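Local atomic coordinates of ATP-dependent DNA ligase (Mycobacterium tuberculosis, PDB entry 6NHX), a protein that seals breaks in double-stranded DNA at the expense of ATP, joining 3'-hydroxyl to 5'-phosphate ends, and works with Ku in non-homologous end joining. Residues Trp189-Gly197 with Lys299-Glu307; Leu212-Phe223 with Pro252-Asp261. The protein carries 1 engineered substitution. All coordinates share one frame; numbering follows the deposited sequence.

In the fold
Both contacts attach an irregular piece of chain to one antiparallel sheet of the OB-type domain. Contact 1 lays the C-terminal tail along strand 190-201, and contact 2 holds residues 252-261 against the hairpin of strands 208-217 and 220-228. The two meet where those strands pair, with a probable hydrogen bond from Gly214 N to Val195 O. Each is partly buried, mixing buried residues with exposed ones. Their chemistry differs with place: contact 1, nearer the chain's centre and the bound ATP, relies on amide and charged groups, whereas contact 2, farther out and away from the annotated sites, relies on phenylalanine and leucine packing beside two backbone bonds.

Contact 1: Trp189-Gly197 with Lys299-Glu307; sequences WNTQEVVIG and KKPSEVVRE
Gln192 grips the C-terminal tail with both ends of its amide. Its OE1 accepts Glu307 N at 2.9 Å on an in-plane lone pair, while NE2 donates to Val305 O, also at 2.9 Å. The other NE2 hydrogen goes to Glu193 O (2.8 Å), also in the amide plane, so three bonds fix the group's rotation. A bend at chi2 (63°) turns the amide along the strand toward Glu193, bringing NE2 to that carbonyl. Glu307, though poorly ordered, answers with its side chain: Glu193 N points almost straight at OE2, from above the carboxylate plane, at 3.1 Å. Water 1 accepts from Val305 N and lies between the Glu193 and Glu307 carboxylates. Lys299 crosses Glu193 at about a right angle in a salt bridge of doubtfully short modelled length; its NZ has a second, long and weak, ion pair with Glu275, and its side chain is about 5 Å from the bound ATP. Val304 CG1 lies on Glu193 O, and Val195 CG2 wedges against Pro301 CB (3.8 Å) and Val304 CG2 (4.0 Å). Pro216 backs both valines, and Val276 pairs with the Gln192 backbone. This is a C-terminal tail docked along a strand of the OB-type domain.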
ATOM      1  N   TRP A 189      -3.017 -10.401   7.567  1.00 13.03           N
ATOM      2  CA  TRP A 189      -4.238 -10.935   6.978  1.00 13.60           C
ATOM      3  C   TRP A 189      -3.957 -11.604   5.646  1.00 13.97           C
ATOM      4  O   TRP A 189      -3.214 -11.074   4.816  1.00 15.11           O
ATOM      5  CB  TRP A 189      -5.248  -9.817   6.723  1.00 16.76           C
ATOM      6  CG  TRP A 189      -5.936  -9.300   7.936  1.00 15.31           C
ATOM      7  CD1 TRP A 189      -5.502  -8.301   8.765  1.00 19.91           C
ATOM      8  CD2 TRP A 189      -7.189  -9.748   8.463  1.00 14.75           C
ATOM      9  NE1 TRP A 189      -6.418  -8.102   9.778  1.00 19.84           N
ATOM     10  CE2 TRP A 189      -7.461  -8.980   9.613  1.00 18.30           C
ATOM     11  CE3 TRP A 189      -8.114 -10.726   8.067  1.00 17.58           C
ATOM     12  CZ2 TRP A 189      -8.609  -9.159  10.374  1.00 18.40           C
ATOM     13  CZ3 TRP A 189      -9.259 -10.901   8.826  1.00 18.77           C
ATOM     14  CH2 TRP A 189      -9.494 -10.120   9.967  1.00 19.38           C
ATOM     15  N   ASN A 190      -4.601 -12.756   5.433  1.00 14.96           N
ATOM     16  CA  ASN A 190      -4.758 -13.264   4.080  1.00 14.89           C
ATOM     17  C   ASN A 190      -5.431 -12.192   3.235  1.00 15.50           C
ATOM     18  O   ASN A 190      -6.359 -11.516   3.692  1.00 17.31           O
ATOM     19  CB  ASN A 190      -5.681 -14.481   4.089  1.00 16.50           C
ATOM     20  CG  ASN A 190      -5.062 -15.678   4.750  1.00 19.49           C
ATOM     21  OD1 ASN A 190      -3.849 -15.877   4.695  1.00 21.59           O
ATOM     22  ND2 ASN A 190      -5.898 -16.493   5.383  1.00 22.88           N
ATOM     23  N   THR A 191      -4.961 -12.034   2.000  1.00 14.23           N
ATOM     24  CA  THR A 191      -5.530 -11.083   1.053  1.00 14.81           C
ATOM     25  C   THR A 191      -5.908 -11.808  -0.232  1.00 18.04           C
ATOM     26  O   THR A 191      -5.289 -12.808  -0.611  1.00 20.45           O
ATOM     27  CB  THR A 191      -4.553  -9.923   0.802  1.00 17.44           C
ATOM     28  OG1 THR A 191      -4.323  -9.238   2.043  1.00 21.72           O
ATOM     29  CG2 THR A 191      -5.103  -8.931  -0.205  1.00 33.01           C
ATOM     30  N   GLN A 192      -6.979 -11.339  -0.871  1.00 14.46           N
ATOM     31  CA  GLN A 192      -7.474 -11.947  -2.099  1.00 15.37           C
ATOM     32  C   GLN A 192      -7.850 -10.832  -3.062  1.00 14.07           C
ATOM     33  O   GLN A 192      -8.538  -9.885  -2.671  1.00 14.83           O
ATOM     34  CB  GLN A 192      -8.702 -12.817  -1.798  1.00 14.57           C
ATOM     35  CG  GLN A 192      -9.386 -13.425  -3.024  1.00 16.18           C
ATOM     36  CD  GLN A 192      -8.489 -14.376  -3.783  1.00 17.28           C
ATOM     37  OE1 GLN A 192      -7.932 -15.318  -3.202  1.00 20.49           O
ATOM     38  NE2 GLN A 192      -8.337 -14.143  -5.092  1.00 17.93           N
ATOM     39  N   GLU A 193      -7.381 -10.937  -4.305  1.00 14.89           N
ATOM     40  CA  GLU A 193      -7.865 -10.086  -5.375  1.00 14.57           C
ATOM     41  C   GLU A 193      -9.247 -10.551  -5.807  1.00 14.12           C
ATOM     42  O   GLU A 193      -9.520 -11.758  -5.937  1.00 14.77           O
ATOM     43  CB  GLU A 193      -6.909 -10.135  -6.565  1.00 14.98           C
ATOM     44  CG  GLU A 193      -5.534  -9.578  -6.233  1.00 17.08           C
ATOM     45  CD  GLU A 193      -4.487  -9.974  -7.246  1.00 28.24           C
ATOM     46  OE1 GLU A 193      -4.844 -10.545  -8.298  1.00 27.37           O
ATOM     47  OE2 GLU A 193      -3.296  -9.711  -6.983  1.00 32.85           O
ATOM     48  N   VAL A 194     -10.126  -9.580  -6.043  1.00 14.58           N
ATOM     49  CA  VAL A 194     -11.493  -9.852  -6.476  1.00 15.78           C
ATOM     50  C   VAL A 194     -11.857  -8.866  -7.573  1.00 15.47           C
ATOM     51  O   VAL A 194     -11.226  -7.822  -7.732  1.00 14.49           O
ATOM     52  CB  VAL A 194     -12.517  -9.766  -5.322  1.00 16.22           C
ATOM     53  CG1 VAL A 194     -12.243 -10.823  -4.254  1.00 16.97           C
ATOM     54  CG2 VAL A 194     -12.512  -8.370  -4.722  1.00 15.47           C
ATOM     55  N   VAL A 195     -12.875  -9.211  -8.356  1.00 14.42           N
ATOM     56  CA  VAL A 195     -13.441  -8.305  -9.351  1.00 13.15           C
ATOM     57  C   VAL A 195     -14.774  -7.783  -8.832  1.00 13.48           C
ATOM     58  O   VAL A 195     -15.579  -8.545  -8.276  1.00 14.42           O
ATOM     59  CB  VAL A 195     -13.593  -9.007 -10.714  1.00 14.27           C
ATOM     60  CG1 VAL A 195     -14.304  -8.110 -11.735  1.00 14.12           C
ATOM     61  CG2 VAL A 195     -12.231  -9.443 -11.224  1.00 17.14           C
ATOM     62  N   ILE A 196     -15.001  -6.478  -8.979  1.00 13.40           N
ATOM     63  CA  ILE A 196     -16.257  -5.877  -8.546  1.00 14.18           C
ATOM     64  C   ILE A 196     -17.336  -6.151  -9.582  1.00 14.10           C
ATOM     65  O   ILE A 196     -17.164  -5.852 -10.770  1.00 14.82           O
ATOM     66  CB  ILE A 196     -16.079  -4.370  -8.321  1.00 13.41           C
ATOM     67  CG1 ILE A 196     -14.990  -4.124  -7.272  1.00 16.30           C
ATOM     68  CG2 ILE A 196     -17.401  -3.767  -7.909  1.00 14.47           C
ATOM     69  CD1 ILE A 196     -14.589  -2.659  -7.142  1.00 17.58           C
ATOM     70  N   GLY A 197     -18.457  -6.726  -9.138  1.00 13.06           N
ATOM     71  CA  GLY A 197     -19.575  -6.947 -10.034  1.00 14.52           C
ATOM     72  C   GLY A 197     -20.799  -6.083  -9.798  1.00 12.86           C
ATOM     73  O   GLY A 197     -21.722  -6.046 -10.613  1.00 13.46           O
ATOM     74  N   LYS A 299      -4.124  -4.076 -11.983  1.00 21.19           N
ATOM     75  CA  LYS A 299      -4.348  -5.506 -12.106  1.00 17.97           C
ATOM     76  C   LYS A 299      -5.485  -5.766 -13.080  1.00 20.99           C
ATOM     77  O   LYS A 299      -6.421  -4.967 -13.191  1.00 26.03           O
ATOM     78  CB  LYS A 299      -4.647  -6.115 -10.739  1.00 19.92           C
ATOM     79  CG  LYS A 299      -3.460  -5.994  -9.807  1.00 31.45           C
ATOM     80  CD  LYS A 299      -3.568  -6.871  -8.580  1.00 41.38           C
ATOM     81  CE  LYS A 299      -2.271  -6.799  -7.781  1.00 49.94           C
ATOM     82  NZ  LYS A 299      -2.313  -7.642  -6.559  1.00 49.94           N
ATOM     83  N   LYS A 300      -5.380  -6.874 -13.813  1.00 22.13           N
ATOM     84  CA  LYS A 300      -6.427  -7.163 -14.782  1.00 24.17           C
ATOM     85  C   LYS A 300      -7.331  -8.261 -14.250  1.00 22.06           C
ATOM     86  O   LYS A 300      -6.847  -9.199 -13.613  1.00 19.64           O
ATOM     87  CB  LYS A 300      -5.828  -7.647 -16.105  1.00 34.21           C
ATOM     88  CG  LYS A 300      -4.522  -6.993 -16.512  1.00 39.97           C
ATOM     89  CD  LYS A 300      -4.175  -7.330 -17.955  1.00 47.24           C
ATOM     90  CE  LYS A 300      -2.966  -6.542 -18.439  1.00 52.44           C
ATOM     91  NZ  LYS A 300      -3.072  -5.096 -18.089  1.00 52.71           N
ATOM     92  N   PRO A 301      -8.637  -8.156 -14.493  1.00 20.26           N
ATOM     93  CA  PRO A 301      -9.541  -9.248 -14.102  1.00 19.92           C
ATOM     94  C   PRO A 301      -9.074 -10.614 -14.575  1.00 20.21           C
ATOM     95  O   PRO A 301      -9.191 -11.583 -13.821  1.00 19.39           O
ATOM     96  CB  PRO A 301     -10.882  -8.839 -14.727  1.00 21.59           C
ATOM     97  CG  PRO A 301     -10.810  -7.337 -14.802  1.00 23.18           C
ATOM     98  CD  PRO A 301      -9.359  -7.005 -15.064  1.00 19.09           C
ATOM     99  N   SER A 302      -8.507 -10.711 -15.787  1.00 21.10           N
ATOM    100  CA  SER A 302      -8.074 -12.006 -16.308  1.00 27.91           C
ATOM    101  C   SER A 302      -6.979 -12.645 -15.461  1.00 32.65           C
ATOM    102  O   SER A 302      -6.753 -13.854 -15.576  1.00 40.32           O
ATOM    103  CB  SER A 302      -7.631 -11.893 -17.774  1.00 23.31           C
ATOM    104  OG  SER A 302      -6.520 -11.030 -17.926  1.00 27.72           O
ATOM    105  N   GLU A 303      -6.306 -11.870 -14.615  1.00 25.08           N
ATOM    106  CA  GLU A 303      -5.241 -12.377 -13.759  1.00 24.70           C
ATOM    107  C   GLU A 303      -5.725 -12.758 -12.364  1.00 23.28           C
ATOM    108  O   GLU A 303      -4.926 -13.251 -11.560  1.00 26.17           O
ATOM    109  CB  GLU A 303      -4.108 -11.345 -13.656  1.00 34.30           C
ATOM    110  CG  GLU A 303      -3.420 -11.047 -14.989  1.00 44.16           C
ATOM    111  CD  GLU A 303      -2.558  -9.793 -14.957  1.00 54.05           C
ATOM    112  OE1 GLU A 303      -2.676  -8.995 -13.999  1.00 57.68           O
ATOM    113  OE2 GLU A 303      -1.766  -9.603 -15.903  1.00 59.18           O
ATOM    114  N   VAL A 304      -7.003 -12.537 -12.058  1.00 19.67           N
ATOM    115  CA  VAL A 304      -7.543 -12.792 -10.725  1.00 19.43           C
ATOM    116  C   VAL A 304      -7.852 -14.277 -10.586  1.00 21.07           C
ATOM    117  O   VAL A 304      -8.679 -14.823 -11.326  1.00 22.67           O
ATOM    118  CB  VAL A 304      -8.801 -11.945 -10.468  1.00 17.87           C
ATOM    119  CG1 VAL A 304      -9.461 -12.349  -9.159  1.00 17.71           C
ATOM    120  CG2 VAL A 304      -8.462 -10.468 -10.465  1.00 19.37           C
ATOM    121  N   VAL A 305      -7.210 -14.929  -9.620  1.00 18.82           N
ATOM    122  CA  VAL A 305      -7.445 -16.344  -9.353  1.00 20.18           C
ATOM    123  C   VAL A 305      -7.524 -16.546  -7.846  1.00 21.33           C
ATOM    124  O   VAL A 305      -6.925 -15.796  -7.069  1.00 20.89           O
ATOM    125  CB  VAL A 305      -6.337 -17.237  -9.956  1.00 28.77           C
ATOM    126  CG1 VAL A 305      -6.301 -17.103 -11.469  1.00 28.96           C
ATOM    127  CG2 VAL A 305      -4.994 -16.882  -9.355  1.00 23.73           C
ATOM    128  N   ARG A 306      -8.267 -17.573  -7.433  1.00 28.76           N
ATOM    129  CA  ARG A 306      -8.391 -17.873  -6.011  1.00 32.84           C
ATOM    130  C   ARG A 306      -7.035 -18.265  -5.438  1.00 43.12           C
ATOM    131  O   ARG A 306      -6.433 -19.255  -5.863  1.00 37.97           O
ATOM    132  CB  ARG A 306      -9.412 -18.984  -5.788  1.00 32.01           C
ATOM    133  CG  ARG A 306     -10.841 -18.498  -5.804  1.00 41.39           C
ATOM    134  CD  ARG A 306     -11.784 -19.495  -5.151  1.00 48.74           C
ATOM    135  NE  ARG A 306     -11.216 -20.110  -3.953  1.00 54.11           N
ATOM    136  CZ  ARG A 306     -11.928 -20.772  -3.044  1.00 55.27           C
ATOM    137  NH1 ARG A 306     -13.241 -20.905  -3.191  1.00 47.60           N
ATOM    138  NH2 ARG A 306     -11.331 -21.304  -1.987  1.00 55.42           N
ATOM    139  N   GLU A 307      -6.562 -17.483  -4.472  1.00 49.56           N
ATOM    140  CA  GLU A 307      -5.233 -17.666  -3.903  1.00 58.49           C
ATOM    141  C   GLU A 307      -5.292 -18.473  -2.605  1.00 73.07           C
ATOM    142  O   GLU A 307      -4.279 -18.988  -2.130  1.00 77.99           O
ATOM    143  CB  GLU A 307      -4.577 -16.304  -3.656  1.00 57.60           C
ATOM    144  CG  GLU A 307      -4.681 -15.336  -4.836  1.00 61.07           C
ATOM    145  CD  GLU A 307      -4.598 -13.875  -4.413  1.00 65.57           C
ATOM    146  OE1 GLU A 307      -3.865 -13.574  -3.446  1.00 68.58           O
ATOM    147  OE2 GLU A 307      -5.269 -13.027  -5.044  1.00 55.48           O
ATOM    148  OXT GLU A 307      -6.355 -18.632  -1.999  1.00 76.08           O
TER
HETATM  149  O   HOH W   1      -5.239 -13.336  -7.913  1.00 24.51           O

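Contact 2: Leu212-Phe223 with Pro252-Asp261; sequences LMGIPGPGGLQF and PFDVPLPARD
Phe253 and Phe223 meet as an offset edge-to-face pair, the edge of Phe223 turned to the face of Phe253, with centroids 5.6 Å apart and planes at 84°. The same face of Phe253 also receives Leu257 CD2. That methyl sits in the angle between the rings: Leu257 CD2 makes a CH-pi contact 3.6 Å from the centroid of the Phe223 ring, close to the ring normal. One leucine branch thus covers a face of each ring. The edge of Phe253 looks toward the hairpin backbone, where the carbonyl oxygens of Leu212, Met213 and Leu221 lie near its plane, and Leu221 CB packs on CD1 of Phe253 at 3.8 Å. Phe223 reaches across because its ring stands opposite the backbone N about the first torsion (chi1 -179°). Its far edge arrives at the helix beginning at Ala259, where Asp261 OD2 lies 3.5 Å from Phe223 CZ near the ring plane.

Asp254, the third large contributor, works through backbone and side chain alike. Its N donates to Leu221 O at 2.8 Å, and Leu221 N donates in turn to Pro252 O at 2.9 Å, two bonds that make a single beta bridge around Phe253. Asp254 CB rests on Gly219 O (3.4 Å). Gly220, ending a type II turn, has no side chain to obstruct Pro252 O. With CG between N and carbonyl carbon (chi1 72°), the Asp254 carboxylate turns toward the hairpin; OD1 accepts water 3 at 2.6 Å, which accepts from Phe223 N.

The backbone bridge therefore sets the register locally, while the edge-to-face rings and a leucine methyl carry the attachment on to the helix. The carboxylate of Asp261 at the hydrogen-bearing edge of Phe223 is probably mildly attractive.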
ATOM      1  N   LEU A 212     -20.140  -5.885  -4.214  1.00 16.66           N
ATOM      2  CA  LEU A 212     -20.410  -7.296  -4.423  1.00 14.01           C
ATOM      3  C   LEU A 212     -19.253  -7.839  -5.256  1.00 15.54           C
ATOM      4  O   LEU A 212     -19.047  -7.399  -6.392  1.00 18.94           O
ATOM      5  CB  LEU A 212     -21.755  -7.468  -5.129  1.00 17.77           C
ATOM      6  CG  LEU A 212     -23.011  -7.136  -4.294  1.00 20.28           C
ATOM      7  CD1 LEU A 212     -22.987  -7.810  -2.928  1.00 23.00           C
ATOM      8  CD2 LEU A 212     -23.262  -5.628  -4.138  1.00 22.44           C
ATOM      9  N   MET A 213     -18.490  -8.764  -4.672  1.00 14.93           N
ATOM     10  CA  MET A 213     -17.217  -9.249  -5.182  1.00 14.43           C
ATOM     11  C   MET A 213     -17.389 -10.567  -5.912  1.00 13.57           C
ATOM     12  O   MET A 213     -18.255 -11.375  -5.562  1.00 15.89           O
ATOM     13  CB  MET A 213     -16.271  -9.539  -4.011  1.00 18.80           C
ATOM     14  CG  MET A 213     -16.006  -8.386  -3.061  1.00 18.03           C
ATOM     15  SD  MET A 213     -15.036  -8.998  -1.658  1.00 25.10           S
ATOM     16  CE  MET A 213     -16.186 -10.144  -0.911  1.00 34.13           C
ATOM     17  N   GLY A 214     -16.508 -10.815  -6.881  1.00 13.34           N
ATOM     18  CA  GLY A 214     -16.489 -12.114  -7.529  1.00 15.78           C
ATOM     19  C   GLY A 214     -15.109 -12.535  -8.005  1.00 18.52           C
ATOM     20  O   GLY A 214     -14.203 -11.701  -8.170  1.00 14.70           O
ATOM     21  N   ILE A 215     -14.974 -13.830  -8.228  1.00 15.22           N
ATOM     22  CA  ILE A 215     -13.779 -14.413  -8.843  1.00 15.14           C
ATOM     23  C   ILE A 215     -14.168 -14.845 -10.255  1.00 16.50           C
ATOM     24  O   ILE A 215     -15.136 -15.594 -10.410  1.00 16.61           O
ATOM     25  CB  ILE A 215     -13.268 -15.627  -8.043  1.00 16.95           C
ATOM     26  CG1 ILE A 215     -12.959 -15.247  -6.595  1.00 17.98           C
ATOM     27  CG2 ILE A 215     -12.048 -16.247  -8.719  1.00 21.06           C
ATOM     28  CD1 ILE A 215     -11.829 -14.251  -6.422  1.00 17.05           C
ATOM     29  N   PRO A 216     -13.451 -14.413 -11.292  1.00 16.88           N
ATOM     30  CA  PRO A 216     -13.832 -14.814 -12.655  1.00 18.44           C
ATOM     31  C   PRO A 216     -13.756 -16.323 -12.843  1.00 21.27           C
ATOM     32  O   PRO A 216     -12.792 -16.977 -12.432  1.00 23.07           O
ATOM     33  CB  PRO A 216     -12.808 -14.088 -13.538  1.00 19.47           C
ATOM     34  CG  PRO A 216     -12.363 -12.939 -12.703  1.00 17.25           C
ATOM     35  CD  PRO A 216     -12.335 -13.458 -11.298  1.00 18.21           C
ATOM     36  N   GLY A 217     -14.788 -16.873 -13.465  1.00 19.53           N
ATOM     37  CA  GLY A 217     -14.788 -18.275 -13.809  1.00 23.09           C
ATOM     38  C   GLY A 217     -15.442 -18.493 -15.151  1.00 28.96           C
ATOM     39  O   GLY A 217     -15.833 -17.543 -15.837  1.00 24.93           O
ATOM     40  N   PRO A 218     -15.565 -19.751 -15.567  1.00 32.98           N
ATOM     41  CA  PRO A 218     -16.412 -20.041 -16.726  1.00 35.97           C
ATOM     42  C   PRO A 218     -17.841 -19.643 -16.393  1.00 27.76           C
ATOM     43  O   PRO A 218     -18.361 -19.972 -15.326  1.00 43.19           O
ATOM     44  CB  PRO A 218     -16.271 -21.558 -16.903  1.00 33.97           C
ATOM     45  CG  PRO A 218     -15.042 -21.941 -16.132  1.00 36.59           C
ATOM     46  CD  PRO A 218     -14.952 -20.964 -15.002  1.00 30.03           C
ATOM     47  N   GLY A 219     -18.463 -18.897 -17.288  1.00 36.78           N
ATOM     48  CA  GLY A 219     -19.825 -18.481 -17.056  1.00 27.46           C
ATOM     49  C   GLY A 219     -19.988 -17.210 -16.253  1.00 27.30           C
ATOM     50  O   GLY A 219     -21.128 -16.771 -16.064  1.00 25.78           O
ATOM     51  N   GLY A 220     -18.899 -16.611 -15.767  1.00 20.39           N
ATOM     52  CA  GLY A 220     -18.987 -15.297 -15.156  1.00 19.37           C
ATOM     53  C   GLY A 220     -18.314 -15.241 -13.801  1.00 17.25           C
ATOM     54  O   GLY A 220     -17.538 -16.121 -13.418  1.00 18.60           O
ATOM     55  N   LEU A 221     -18.573 -14.155 -13.070  1.00 15.87           N
ATOM     56  CA  LEU A 221     -18.002 -14.001 -11.739  1.00 13.97           C
ATOM     57  C   LEU A 221     -18.659 -14.961 -10.760  1.00 17.45           C
ATOM     58  O   LEU A 221     -19.890 -15.086 -10.721  1.00 16.46           O
ATOM     59  CB  LEU A 221     -18.198 -12.569 -11.228  1.00 14.28           C
ATOM     60  CG  LEU A 221     -17.435 -11.433 -11.904  1.00 14.94           C
ATOM     61  CD1 LEU A 221     -17.739 -10.121 -11.180  1.00 16.13           C
ATOM     62  CD2 LEU A 221     -15.948 -11.712 -11.914  1.00 15.84           C
ATOM     63  N   GLN A 222     -17.836 -15.647  -9.974  1.00 17.04           N
ATOM     64  CA  GLN A 222     -18.323 -16.496  -8.893  1.00 17.97           C
ATOM     65  C   GLN A 222     -18.416 -15.615  -7.655  1.00 17.80           C
ATOM     66  O   GLN A 222     -17.398 -15.147  -7.138  1.00 16.22           O
ATOM     67  CB  GLN A 222     -17.374 -17.672  -8.699  1.00 18.58           C
ATOM     68  CG  GLN A 222     -17.152 -18.445  -9.995  1.00 32.38           C
ATOM     69  CD  GLN A 222     -16.037 -19.461  -9.896  1.00 43.72           C
ATOM     70  OE1 GLN A 222     -16.257 -20.597  -9.479  1.00 49.78           O
ATOM     71  NE2 GLN A 222     -14.833 -19.062 -10.290  1.00 47.45           N
ATOM     72  N   PHE A 223     -19.641 -15.361  -7.205  1.00 17.14           N
ATOM     73  CA  PHE A 223     -19.884 -14.422  -6.116  1.00 15.40           C
ATOM     74  C   PHE A 223     -19.105 -14.834  -4.869  1.00 17.40           C
ATOM     75  O   PHE A 223     -19.160 -15.991  -4.429  1.00 19.09           O
ATOM     76  CB  PHE A 223     -21.390 -14.398  -5.846  1.00 15.27           C
ATOM     77  CG  PHE A 223     -21.816 -13.462  -4.758  1.00 15.73           C
ATOM     78  CD1 PHE A 223     -22.718 -13.883  -3.790  1.00 18.63           C
ATOM     79  CD2 PHE A 223     -21.361 -12.159  -4.720  1.00 17.53           C
ATOM     80  CE1 PHE A 223     -23.140 -13.026  -2.793  1.00 18.32           C
ATOM     81  CE2 PHE A 223     -21.779 -11.297  -3.726  1.00 19.03           C
ATOM     82  CZ  PHE A 223     -22.667 -11.736  -2.752  1.00 20.19           C
ATOM     83  N   PRO A 252     -23.014  -9.607 -13.998  1.00 15.24           N
ATOM     84  CA  PRO A 252     -21.835 -10.357 -14.441  1.00 14.93           C
ATOM     85  C   PRO A 252     -21.626 -11.678 -13.720  1.00 15.44           C
ATOM     86  O   PRO A 252     -20.660 -12.388 -14.025  1.00 17.15           O
ATOM     87  CB  PRO A 252     -20.696  -9.388 -14.104  1.00 15.56           C
ATOM     88  CG  PRO A 252     -21.172  -8.712 -12.849  1.00 14.40           C
ATOM     89  CD  PRO A 252     -22.659  -8.524 -13.050  1.00 15.10           C
ATOM     90  N   PHE A 253     -22.506 -12.032 -12.793  1.00 15.46           N
ATOM     91  CA  PHE A 253     -22.306 -13.214 -11.967  1.00 14.05           C
ATOM     92  C   PHE A 253     -22.801 -14.471 -12.673  1.00 14.97           C
ATOM     93  O   PHE A 253     -23.702 -14.419 -13.507  1.00 16.62           O
ATOM     94  CB  PHE A 253     -23.009 -13.026 -10.625  1.00 14.66           C
ATOM     95  CG  PHE A 253     -22.397 -11.937  -9.801  1.00 13.27           C
ATOM     96  CD1 PHE A 253     -21.252 -12.183  -9.069  1.00 14.15           C
ATOM     97  CD2 PHE A 253     -22.949 -10.657  -9.791  1.00 15.67           C
ATOM     98  CE1 PHE A 253     -20.655 -11.175  -8.330  1.00 13.45           C
ATOM     99  CE2 PHE A 253     -22.348  -9.633  -9.053  1.00 14.92           C
ATOM    100  CZ  PHE A 253     -21.218  -9.903  -8.312  1.00 15.27           C
ATOM    101  N   ASP A 254     -22.175 -15.604 -12.333  1.00 15.81           N
ATOM    102  CA  ASP A 254     -22.509 -16.873 -12.973  1.00 15.15           C
ATOM    103  C   ASP A 254     -23.832 -17.474 -12.512  1.00 16.01           C
ATOM    104  O   ASP A 254     -24.331 -18.393 -13.163  1.00 20.00           O
ATOM    105  CB  ASP A 254     -21.353 -17.888 -12.858  1.00 16.94           C
ATOM    106  CG  ASP A 254     -21.162 -18.443 -11.460  1.00 19.57           C
ATOM    107  OD1 ASP A 254     -21.710 -17.894 -10.487  1.00 22.20           O
ATOM    108  OD2 ASP A 254     -20.440 -19.455 -11.336  1.00 28.13           O
ATOM    109  N   VAL A 255     -24.388 -16.994 -11.407  1.00 15.58           N
ATOM    110  CA  VAL A 255     -25.693 -17.386 -10.882  1.00 16.40           C
ATOM    111  C   VAL A 255     -26.357 -16.076 -10.475  1.00 17.72           C
ATOM    112  O   VAL A 255     -25.679 -15.235  -9.867  1.00 15.48           O
ATOM    113  CB  VAL A 255     -25.520 -18.312  -9.666  1.00 17.93           C
ATOM    114  CG1 VAL A 255     -26.823 -18.463  -8.927  1.00 17.58           C
ATOM    115  CG2 VAL A 255     -25.013 -19.694 -10.109  1.00 17.88           C
ATOM    116  N   PRO A 256     -27.628 -15.833 -10.796  1.00 15.99           N
ATOM    117  CA  PRO A 256     -28.266 -14.579 -10.360  1.00 16.23           C
ATOM    118  C   PRO A 256     -28.182 -14.454  -8.850  1.00 15.18           C
ATOM    119  O   PRO A 256     -28.484 -15.405  -8.118  1.00 18.03           O
ATOM    120  CB  PRO A 256     -29.714 -14.722 -10.844  1.00 17.49           C
ATOM    121  CG  PRO A 256     -29.665 -15.783 -11.936  1.00 19.44           C
ATOM    122  CD  PRO A 256     -28.564 -16.722 -11.510  1.00 16.35           C
ATOM    123  N   LEU A 257     -27.767 -13.277  -8.386  1.00 14.71           N
ATOM    124  CA  LEU A 257     -27.479 -13.098  -6.970  1.00 14.44           C
ATOM    125  C   LEU A 257     -28.736 -13.357  -6.139  1.00 14.83           C
ATOM    126  O   LEU A 257     -29.842 -13.011  -6.556  1.00 15.92           O
ATOM    127  CB  LEU A 257     -27.021 -11.664  -6.697  1.00 14.88           C
ATOM    128  CG  LEU A 257     -25.613 -11.242  -7.112  1.00 14.96           C
ATOM    129  CD1 LEU A 257     -25.397  -9.764  -6.776  1.00 15.79           C
ATOM    130  CD2 LEU A 257     -24.545 -12.064  -6.421  1.00 17.45           C
ATOM    131  N   PRO A 258     -28.594 -13.934  -4.948  1.00 17.23           N
ATOM    132  CA  PRO A 258     -29.758 -14.084  -4.068  1.00 17.06           C
ATOM    133  C   PRO A 258     -30.330 -12.732  -3.670  1.00 16.49           C
ATOM    134  O   PRO A 258     -29.642 -11.708  -3.681  1.00 16.65           O
ATOM    135  CB  PRO A 258     -29.209 -14.850  -2.853  1.00 25.54           C
ATOM    136  CG  PRO A 258     -27.769 -14.880  -2.977  1.00 22.33           C
ATOM    137  CD  PRO A 258     -27.376 -14.536  -4.392  1.00 20.14           C
ATOM    138  N   ALA A 259     -31.613 -12.755  -3.300  1.00 20.69           N
ATOM    139  CA  ALA A 259     -32.381 -11.531  -3.077  1.00 24.50           C
ATOM    140  C   ALA A 259     -31.671 -10.556  -2.144  1.00 26.63           C
ATOM    141  O   ALA A 259     -31.568  -9.362  -2.445  1.00 24.86           O
ATOM    142  CB  ALA A 259     -33.753 -11.895  -2.508  1.00 24.52           C
ATOM    143  N   ARG A 260     -31.180 -11.044  -1.002  1.00 25.26           N
ATOM    144  CA  ARG A 260     -30.587 -10.144  -0.014  1.00 28.47           C
ATOM    145  C   ARG A 260     -29.343  -9.465  -0.558  1.00 29.51           C
ATOM    146  O   ARG A 260     -29.069  -8.304  -0.227  1.00 32.81           O
ATOM    147  CB  ARG A 260     -30.245 -10.908   1.264  1.00 30.07           C
ATOM    148  N   ASP A 261     -28.574 -10.170  -1.387  1.00 21.45           N
ATOM    149  CA  ASP A 261     -27.365  -9.588  -1.961  1.00 19.90           C
ATOM    150  C   ASP A 261     -27.658  -8.671  -3.139  1.00 21.87           C
ATOM    151  O   ASP A 261     -26.848  -7.780  -3.429  1.00 23.18           O
ATOM    152  CB  ASP A 261     -26.395 -10.694  -2.387  1.00 23.00           C
ATOM    153  CG  ASP A 261     -25.914 -11.529  -1.214  1.00 29.81           C
ATOM    154  OD1 ASP A 261     -26.327 -12.703  -1.115  1.00 28.05           O
ATOM    155  OD2 ASP A 261     -25.135 -11.006  -0.386  1.00 29.43           O
TER
HETATM  156  O   HOH W   2     -23.125 -19.319 -15.518  1.00 39.78           O
HETATM  157  O   HOH W   3     -21.847 -16.685  -8.229  1.00 29.63           O